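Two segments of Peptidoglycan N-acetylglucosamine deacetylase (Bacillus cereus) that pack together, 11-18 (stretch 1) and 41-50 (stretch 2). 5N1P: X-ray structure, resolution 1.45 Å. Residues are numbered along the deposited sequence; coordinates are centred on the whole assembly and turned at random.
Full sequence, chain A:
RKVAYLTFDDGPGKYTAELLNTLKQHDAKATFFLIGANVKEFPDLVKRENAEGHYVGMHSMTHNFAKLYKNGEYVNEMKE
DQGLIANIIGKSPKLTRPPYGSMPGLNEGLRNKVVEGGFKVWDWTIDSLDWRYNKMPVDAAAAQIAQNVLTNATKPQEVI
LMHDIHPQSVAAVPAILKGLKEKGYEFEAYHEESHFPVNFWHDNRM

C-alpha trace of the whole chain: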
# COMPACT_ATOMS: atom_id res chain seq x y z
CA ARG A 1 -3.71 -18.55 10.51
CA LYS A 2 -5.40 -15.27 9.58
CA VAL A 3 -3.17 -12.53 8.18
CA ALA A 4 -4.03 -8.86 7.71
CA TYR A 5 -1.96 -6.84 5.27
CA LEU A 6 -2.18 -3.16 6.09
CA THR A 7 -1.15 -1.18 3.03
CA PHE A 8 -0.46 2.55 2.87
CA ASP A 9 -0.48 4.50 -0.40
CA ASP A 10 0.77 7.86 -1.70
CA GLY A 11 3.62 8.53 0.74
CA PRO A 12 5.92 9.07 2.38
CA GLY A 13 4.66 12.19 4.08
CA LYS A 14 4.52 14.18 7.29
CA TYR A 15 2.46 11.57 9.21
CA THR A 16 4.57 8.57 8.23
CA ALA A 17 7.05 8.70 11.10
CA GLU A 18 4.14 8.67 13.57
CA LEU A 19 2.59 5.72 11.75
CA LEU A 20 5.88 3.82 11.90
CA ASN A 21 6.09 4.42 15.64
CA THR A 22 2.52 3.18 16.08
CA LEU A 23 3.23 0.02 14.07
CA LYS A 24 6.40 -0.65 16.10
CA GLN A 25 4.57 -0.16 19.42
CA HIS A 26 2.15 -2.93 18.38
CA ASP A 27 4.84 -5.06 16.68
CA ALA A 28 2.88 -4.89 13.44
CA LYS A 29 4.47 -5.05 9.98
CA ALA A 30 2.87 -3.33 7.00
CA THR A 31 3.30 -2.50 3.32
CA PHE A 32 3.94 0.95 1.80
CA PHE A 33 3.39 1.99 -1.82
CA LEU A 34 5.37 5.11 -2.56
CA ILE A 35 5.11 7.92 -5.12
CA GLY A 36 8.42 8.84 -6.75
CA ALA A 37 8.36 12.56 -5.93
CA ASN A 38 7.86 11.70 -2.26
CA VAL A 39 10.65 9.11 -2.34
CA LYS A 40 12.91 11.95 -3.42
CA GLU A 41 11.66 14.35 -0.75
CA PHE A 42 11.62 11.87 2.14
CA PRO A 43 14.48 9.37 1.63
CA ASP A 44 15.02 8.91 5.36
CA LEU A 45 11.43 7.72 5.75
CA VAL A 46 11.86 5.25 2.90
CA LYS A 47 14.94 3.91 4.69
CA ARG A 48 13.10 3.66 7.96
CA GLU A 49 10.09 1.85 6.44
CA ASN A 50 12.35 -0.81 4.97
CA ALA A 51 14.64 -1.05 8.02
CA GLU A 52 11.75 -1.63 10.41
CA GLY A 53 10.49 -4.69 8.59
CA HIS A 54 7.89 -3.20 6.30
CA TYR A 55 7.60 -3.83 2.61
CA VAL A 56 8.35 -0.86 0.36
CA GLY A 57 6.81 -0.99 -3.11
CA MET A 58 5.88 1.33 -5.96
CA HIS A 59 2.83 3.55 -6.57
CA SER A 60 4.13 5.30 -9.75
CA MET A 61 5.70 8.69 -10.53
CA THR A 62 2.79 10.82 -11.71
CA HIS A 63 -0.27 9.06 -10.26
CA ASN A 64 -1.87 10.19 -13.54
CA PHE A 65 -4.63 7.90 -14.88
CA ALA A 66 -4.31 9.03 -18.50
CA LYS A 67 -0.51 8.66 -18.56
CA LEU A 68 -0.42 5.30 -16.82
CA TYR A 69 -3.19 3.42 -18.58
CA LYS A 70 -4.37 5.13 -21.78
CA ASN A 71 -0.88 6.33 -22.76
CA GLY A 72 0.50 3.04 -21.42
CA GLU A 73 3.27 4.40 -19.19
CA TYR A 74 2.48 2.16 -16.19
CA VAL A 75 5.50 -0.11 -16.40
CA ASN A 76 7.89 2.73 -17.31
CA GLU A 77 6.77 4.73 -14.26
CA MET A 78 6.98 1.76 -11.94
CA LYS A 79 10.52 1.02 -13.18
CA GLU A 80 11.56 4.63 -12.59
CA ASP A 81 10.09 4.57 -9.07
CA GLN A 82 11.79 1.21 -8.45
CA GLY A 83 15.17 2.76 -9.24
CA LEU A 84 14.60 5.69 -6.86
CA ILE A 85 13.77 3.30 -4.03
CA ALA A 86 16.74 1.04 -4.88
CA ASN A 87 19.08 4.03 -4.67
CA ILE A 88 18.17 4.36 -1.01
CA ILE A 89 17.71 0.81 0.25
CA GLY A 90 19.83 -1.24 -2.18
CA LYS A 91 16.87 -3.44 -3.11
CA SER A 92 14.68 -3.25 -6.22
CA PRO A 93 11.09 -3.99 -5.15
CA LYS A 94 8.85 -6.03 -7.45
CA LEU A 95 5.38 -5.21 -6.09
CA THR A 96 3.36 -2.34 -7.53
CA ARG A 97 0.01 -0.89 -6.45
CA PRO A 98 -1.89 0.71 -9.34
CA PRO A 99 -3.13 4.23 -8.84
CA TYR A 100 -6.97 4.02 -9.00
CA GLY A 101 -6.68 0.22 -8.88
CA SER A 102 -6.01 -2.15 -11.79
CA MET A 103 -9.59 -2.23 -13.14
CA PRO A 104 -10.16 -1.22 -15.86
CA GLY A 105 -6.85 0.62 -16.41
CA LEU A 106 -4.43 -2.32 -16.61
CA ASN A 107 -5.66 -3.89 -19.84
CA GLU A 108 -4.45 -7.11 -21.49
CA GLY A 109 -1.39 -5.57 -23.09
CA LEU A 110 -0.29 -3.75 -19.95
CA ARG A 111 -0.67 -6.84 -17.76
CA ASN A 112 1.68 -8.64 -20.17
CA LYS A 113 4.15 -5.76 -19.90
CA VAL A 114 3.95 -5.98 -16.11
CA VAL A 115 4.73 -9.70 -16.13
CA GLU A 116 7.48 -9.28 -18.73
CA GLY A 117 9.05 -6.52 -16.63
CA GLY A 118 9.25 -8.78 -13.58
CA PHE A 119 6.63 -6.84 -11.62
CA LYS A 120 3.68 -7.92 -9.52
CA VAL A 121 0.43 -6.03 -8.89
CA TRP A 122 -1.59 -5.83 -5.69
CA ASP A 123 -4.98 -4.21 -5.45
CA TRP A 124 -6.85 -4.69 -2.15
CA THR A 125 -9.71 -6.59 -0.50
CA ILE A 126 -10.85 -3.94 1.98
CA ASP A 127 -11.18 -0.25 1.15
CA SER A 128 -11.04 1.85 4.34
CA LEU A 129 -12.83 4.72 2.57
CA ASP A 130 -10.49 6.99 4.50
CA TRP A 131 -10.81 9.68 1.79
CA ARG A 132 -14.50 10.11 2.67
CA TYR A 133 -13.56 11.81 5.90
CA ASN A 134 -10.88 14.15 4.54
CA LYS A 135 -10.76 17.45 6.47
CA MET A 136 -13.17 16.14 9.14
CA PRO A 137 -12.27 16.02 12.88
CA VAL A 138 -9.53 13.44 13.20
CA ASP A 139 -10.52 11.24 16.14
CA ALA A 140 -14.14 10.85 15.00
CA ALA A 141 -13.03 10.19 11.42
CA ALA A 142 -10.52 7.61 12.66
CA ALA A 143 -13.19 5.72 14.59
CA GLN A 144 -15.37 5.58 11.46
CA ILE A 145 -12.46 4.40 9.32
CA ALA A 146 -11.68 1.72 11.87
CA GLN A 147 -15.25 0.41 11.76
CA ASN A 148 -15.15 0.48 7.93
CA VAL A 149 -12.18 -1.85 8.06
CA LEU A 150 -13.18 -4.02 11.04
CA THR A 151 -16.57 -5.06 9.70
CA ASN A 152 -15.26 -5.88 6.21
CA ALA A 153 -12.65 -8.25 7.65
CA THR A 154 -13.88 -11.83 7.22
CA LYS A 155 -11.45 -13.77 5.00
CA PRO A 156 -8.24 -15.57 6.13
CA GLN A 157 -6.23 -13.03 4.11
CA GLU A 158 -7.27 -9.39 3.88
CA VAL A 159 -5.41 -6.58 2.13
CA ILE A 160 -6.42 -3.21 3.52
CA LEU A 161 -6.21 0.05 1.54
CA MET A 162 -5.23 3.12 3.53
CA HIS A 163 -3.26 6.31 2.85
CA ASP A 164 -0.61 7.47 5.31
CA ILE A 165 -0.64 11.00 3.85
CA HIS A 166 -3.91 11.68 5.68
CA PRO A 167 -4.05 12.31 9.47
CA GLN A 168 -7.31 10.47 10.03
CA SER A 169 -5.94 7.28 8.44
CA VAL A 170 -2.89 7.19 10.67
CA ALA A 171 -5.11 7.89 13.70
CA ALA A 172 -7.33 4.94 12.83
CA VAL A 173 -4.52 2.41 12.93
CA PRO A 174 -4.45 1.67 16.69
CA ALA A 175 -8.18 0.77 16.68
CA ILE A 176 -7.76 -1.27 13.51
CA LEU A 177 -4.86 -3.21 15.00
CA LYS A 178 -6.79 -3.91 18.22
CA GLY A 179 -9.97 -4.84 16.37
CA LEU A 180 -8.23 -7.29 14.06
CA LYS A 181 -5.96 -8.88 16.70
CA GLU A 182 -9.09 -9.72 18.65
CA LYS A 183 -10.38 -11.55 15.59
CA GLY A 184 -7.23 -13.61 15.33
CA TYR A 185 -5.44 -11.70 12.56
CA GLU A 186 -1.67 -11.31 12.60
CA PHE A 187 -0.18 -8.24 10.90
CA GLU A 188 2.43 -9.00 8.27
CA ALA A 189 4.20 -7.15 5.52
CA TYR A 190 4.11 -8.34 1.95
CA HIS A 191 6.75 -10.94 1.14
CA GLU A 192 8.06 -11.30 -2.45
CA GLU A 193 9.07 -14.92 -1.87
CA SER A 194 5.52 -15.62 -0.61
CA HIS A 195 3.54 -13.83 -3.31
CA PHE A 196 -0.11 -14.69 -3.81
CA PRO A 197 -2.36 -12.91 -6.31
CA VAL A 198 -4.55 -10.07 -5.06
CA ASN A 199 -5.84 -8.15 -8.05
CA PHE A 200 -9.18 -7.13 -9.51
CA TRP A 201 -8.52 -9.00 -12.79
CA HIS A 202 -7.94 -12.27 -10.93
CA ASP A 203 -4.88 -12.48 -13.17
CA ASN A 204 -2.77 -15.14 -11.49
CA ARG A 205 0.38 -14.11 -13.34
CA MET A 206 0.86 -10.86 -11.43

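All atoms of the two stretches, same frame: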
# COMPACT_ATOMS: atom_id res chain seq x y z
N GLY A 11 2.57 7.90 -0.04
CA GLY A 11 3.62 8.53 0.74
C GLY A 11 5.02 8.41 0.15
O GLY A 11 5.19 8.09 -1.04
N PRO A 12 6.05 8.67 0.97
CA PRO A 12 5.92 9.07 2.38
C PRO A 12 5.45 10.50 2.55
O PRO A 12 5.35 11.28 1.59
CB PRO A 12 7.34 8.92 2.95
CG PRO A 12 8.10 8.11 1.93
CD PRO A 12 7.46 8.42 0.60
N GLY A 13 5.16 10.86 3.79
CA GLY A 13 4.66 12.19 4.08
C GLY A 13 4.86 12.53 5.53
O GLY A 13 5.53 11.80 6.26
N LYS A 14 4.26 13.63 5.96
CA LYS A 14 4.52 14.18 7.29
C LYS A 14 3.85 13.42 8.45
O LYS A 14 4.04 13.77 9.60
CB LYS A 14 4.08 15.64 7.33
CG LYS A 14 2.62 15.87 7.04
CD LYS A 14 2.28 17.36 7.15
CE LYS A 14 0.82 17.64 6.85
NZ LYS A 14 0.44 17.30 5.44
N TYR A 15 3.08 12.37 8.15
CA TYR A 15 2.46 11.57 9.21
C TYR A 15 3.08 10.18 9.27
O TYR A 15 2.68 9.35 10.09
CB TYR A 15 0.95 11.44 8.99
CG TYR A 15 0.25 12.77 8.83
CD1 TYR A 15 0.11 13.64 9.91
CD2 TYR A 15 -0.28 13.15 7.61
CE1 TYR A 15 -0.53 14.85 9.77
CE2 TYR A 15 -0.93 14.36 7.45
CZ TYR A 15 -1.04 15.21 8.54
OH TYR A 15 -1.68 16.42 8.40
N THR A 16 4.03 9.92 8.38
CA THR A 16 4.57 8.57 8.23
C THR A 16 5.43 8.13 9.41
O THR A 16 5.38 6.98 9.83
CB THR A 16 5.36 8.48 6.90
OG1 THR A 16 4.45 8.76 5.83
CG2 THR A 16 5.94 7.09 6.70
N ALA A 17 6.22 9.05 9.96
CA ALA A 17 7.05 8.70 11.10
C ALA A 17 6.16 8.29 12.29
O ALA A 17 6.44 7.30 12.97
CB ALA A 17 7.96 9.88 11.49
N GLU A 18 5.08 9.02 12.51
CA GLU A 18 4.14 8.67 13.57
C GLU A 18 3.51 7.29 13.34
O GLU A 18 3.37 6.49 14.27
CB GLU A 18 3.05 9.72 13.70
CG GLU A 18 2.02 9.38 14.76
CD GLU A 18 1.05 10.51 15.00
OE1 GLU A 18 1.18 11.55 14.32
OE2 GLU A 18 0.16 10.36 15.87
N GLU A 41 11.74 13.35 -1.81
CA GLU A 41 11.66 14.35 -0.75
C GLU A 41 11.91 13.76 0.63
O GLU A 41 12.46 14.43 1.51
CB GLU A 41 10.31 15.06 -0.77
CG GLU A 41 10.19 16.09 0.35
CD GLU A 41 8.93 16.94 0.27
OE1 GLU A 41 8.06 16.64 -0.57
OE2 GLU A 41 8.82 17.90 1.06
N PHE A 42 11.52 12.51 0.83
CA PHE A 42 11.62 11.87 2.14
C PHE A 42 12.44 10.57 2.16
O PHE A 42 11.94 9.53 2.60
CB PHE A 42 10.22 11.56 2.68
CG PHE A 42 9.32 12.76 2.78
CD1 PHE A 42 9.41 13.61 3.87
CD2 PHE A 42 8.37 13.02 1.82
CE1 PHE A 42 8.59 14.71 3.98
CE2 PHE A 42 7.53 14.12 1.92
CZ PHE A 42 7.64 14.96 3.01
N PRO A 43 13.71 10.62 1.72
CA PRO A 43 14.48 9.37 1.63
C PRO A 43 14.68 8.70 2.98
O PRO A 43 14.73 7.48 3.06
CB PRO A 43 15.84 9.81 1.06
CG PRO A 43 15.70 11.25 0.70
CD PRO A 43 14.52 11.81 1.43
N ASP A 44 14.80 9.49 4.04
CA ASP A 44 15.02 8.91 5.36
C ASP A 44 13.82 8.08 5.79
O ASP A 44 13.96 7.10 6.51
CB ASP A 44 15.33 9.98 6.40
CG ASP A 44 16.75 10.53 6.28
OD1 ASP A 44 17.56 9.93 5.53
OD2 ASP A 44 17.06 11.54 6.94
N LEU A 45 12.62 8.48 5.36
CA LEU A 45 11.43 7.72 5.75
C LEU A 45 11.35 6.41 4.95
O LEU A 45 10.88 5.39 5.46
CB LEU A 45 10.16 8.54 5.53
CG LEU A 45 9.99 9.66 6.56
CD1 LEU A 45 8.79 10.53 6.21
CD2 LEU A 45 9.84 9.07 7.96
N VAL A 46 11.78 6.46 3.70
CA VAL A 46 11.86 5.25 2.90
C VAL A 46 12.81 4.26 3.57
O VAL A 46 12.50 3.07 3.69
CB VAL A 46 12.36 5.54 1.46
CG1 VAL A 46 12.47 4.25 0.67
CG2 VAL A 46 11.44 6.55 0.76
N LYS A 47 13.95 4.76 4.02
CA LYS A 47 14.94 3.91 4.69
C LYS A 47 14.35 3.30 5.95
O LYS A 47 14.49 2.10 6.21
CB LYS A 47 16.19 4.72 5.03
CG LYS A 47 17.31 3.87 5.58
CD LYS A 47 18.59 4.69 5.74
CE LYS A 47 19.10 5.16 4.39
NZ LYS A 47 20.56 4.91 4.23
N ARG A 48 13.66 4.12 6.72
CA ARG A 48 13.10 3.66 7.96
C ARG A 48 11.99 2.61 7.75
O ARG A 48 11.92 1.61 8.48
CB ARG A 48 12.59 4.86 8.75
CG ARG A 48 12.48 4.57 10.19
CD ARG A 48 11.85 5.69 10.97
NE ARG A 48 11.11 5.03 12.03
CZ ARG A 48 10.19 5.59 12.79
NH1 ARG A 48 9.90 6.88 12.65
NH2 ARG A 48 9.57 4.86 13.69
N GLU A 49 11.13 2.83 6.76
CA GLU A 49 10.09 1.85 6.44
C GLU A 49 10.70 0.47 6.20
O GLU A 49 10.28 -0.52 6.80
CB GLU A 49 9.29 2.29 5.21
CG GLU A 49 8.30 3.42 5.53
CD GLU A 49 7.63 4.02 4.30
OE1 GLU A 49 7.81 3.50 3.18
OE2 GLU A 49 6.92 5.03 4.49
N ASN A 50 11.71 0.43 5.33
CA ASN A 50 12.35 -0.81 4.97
C ASN A 50 13.14 -1.42 6.13
O ASN A 50 13.12 -2.64 6.34
CB ASN A 50 13.26 -0.59 3.76
CG ASN A 50 14.03 -1.81 3.39
OD1 ASN A 50 15.25 -1.88 3.60
ND2 ASN A 50 13.34 -2.81 2.86

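The peptide bond before Pro12 is cis, and Pro12 is the centre of this contact. It gives up more surface to the other stretch than any other residue here, 90 Å² of it. Its ring meets three apolar side chains of stretch 2. Pro12 CB lies 3.9 Å from Phe42 CB and 3.8 Å from Leu45 CB. Pro12 CG lies 3.9 Å from Val46 CG2. These are van der Waals contacts between carbons, and the rigid ring fills the space beside the start of the helix in stretch 2.

Stretch 1 makes a type I turn from Gly13 to Thr16 and enters a helix at Thr16. Two bonds hold the turn. Thr16 N donates to Gly13 O at 3.2 Å, and Gly13 N donates to Thr16 OG1 at 3.0 Å. Stretch 2 is mostly helix, from Pro43 onward, with Phe42 at the N-cap position. Phe42 O accepts from Val46 N at 3.3 Å and, more weakly, from Leu45 N at 3.0 Å. The backbones come nearest at Pro12 and Phe42, with their CA atoms 6.4 Å apart.

Phe42 points toward stretch 1. Gly13 CA sits over one face of its ring, 4.1 Å from Phe42 CE2. The contact is made by the Gly13 backbone. Pro12 O is 3.5 Å from Phe42 CD2.

Leu45 lies about one helical turn further on. Leu45 CD1 is 3.5 Å from Gly13 O and 4.1 Å from Thr16 CB. Leu45 CD2 is 4.1 Å from Ala17 CB. Leu45 CD1 thus lies by Gly13 and Thr16, and Leu45 CD2 faces Ala17. The contact with Ala17 is apolar.

Glu49, another turn along, is buried and also points toward stretch 1. Glu49 OE2 is 3.2 Å from Thr16 CG2 and 4.2 Å from Pro12 CG. The methyl of Thr16 offers no polar hydrogen, so the approach to CG2 is one of packing. Thr16 OG1 is engaged with Gly13 N in the turn.

Arg48 extends past Ala17. Arg48 NH1 is 3.5 Å from Ala17 O and 3.8 Å from Ala17 CB. Arg48 NE and NH2 have hydrogen-bond partners elsewhere in the structure.

No clear hydrogen bond joins the two stretches. They bury 416 Å² between them, both sides summed, and their side-chain pairings are mostly apolar. Hydrogen bonds within each stretch set the turn and the helix that present these surfaces.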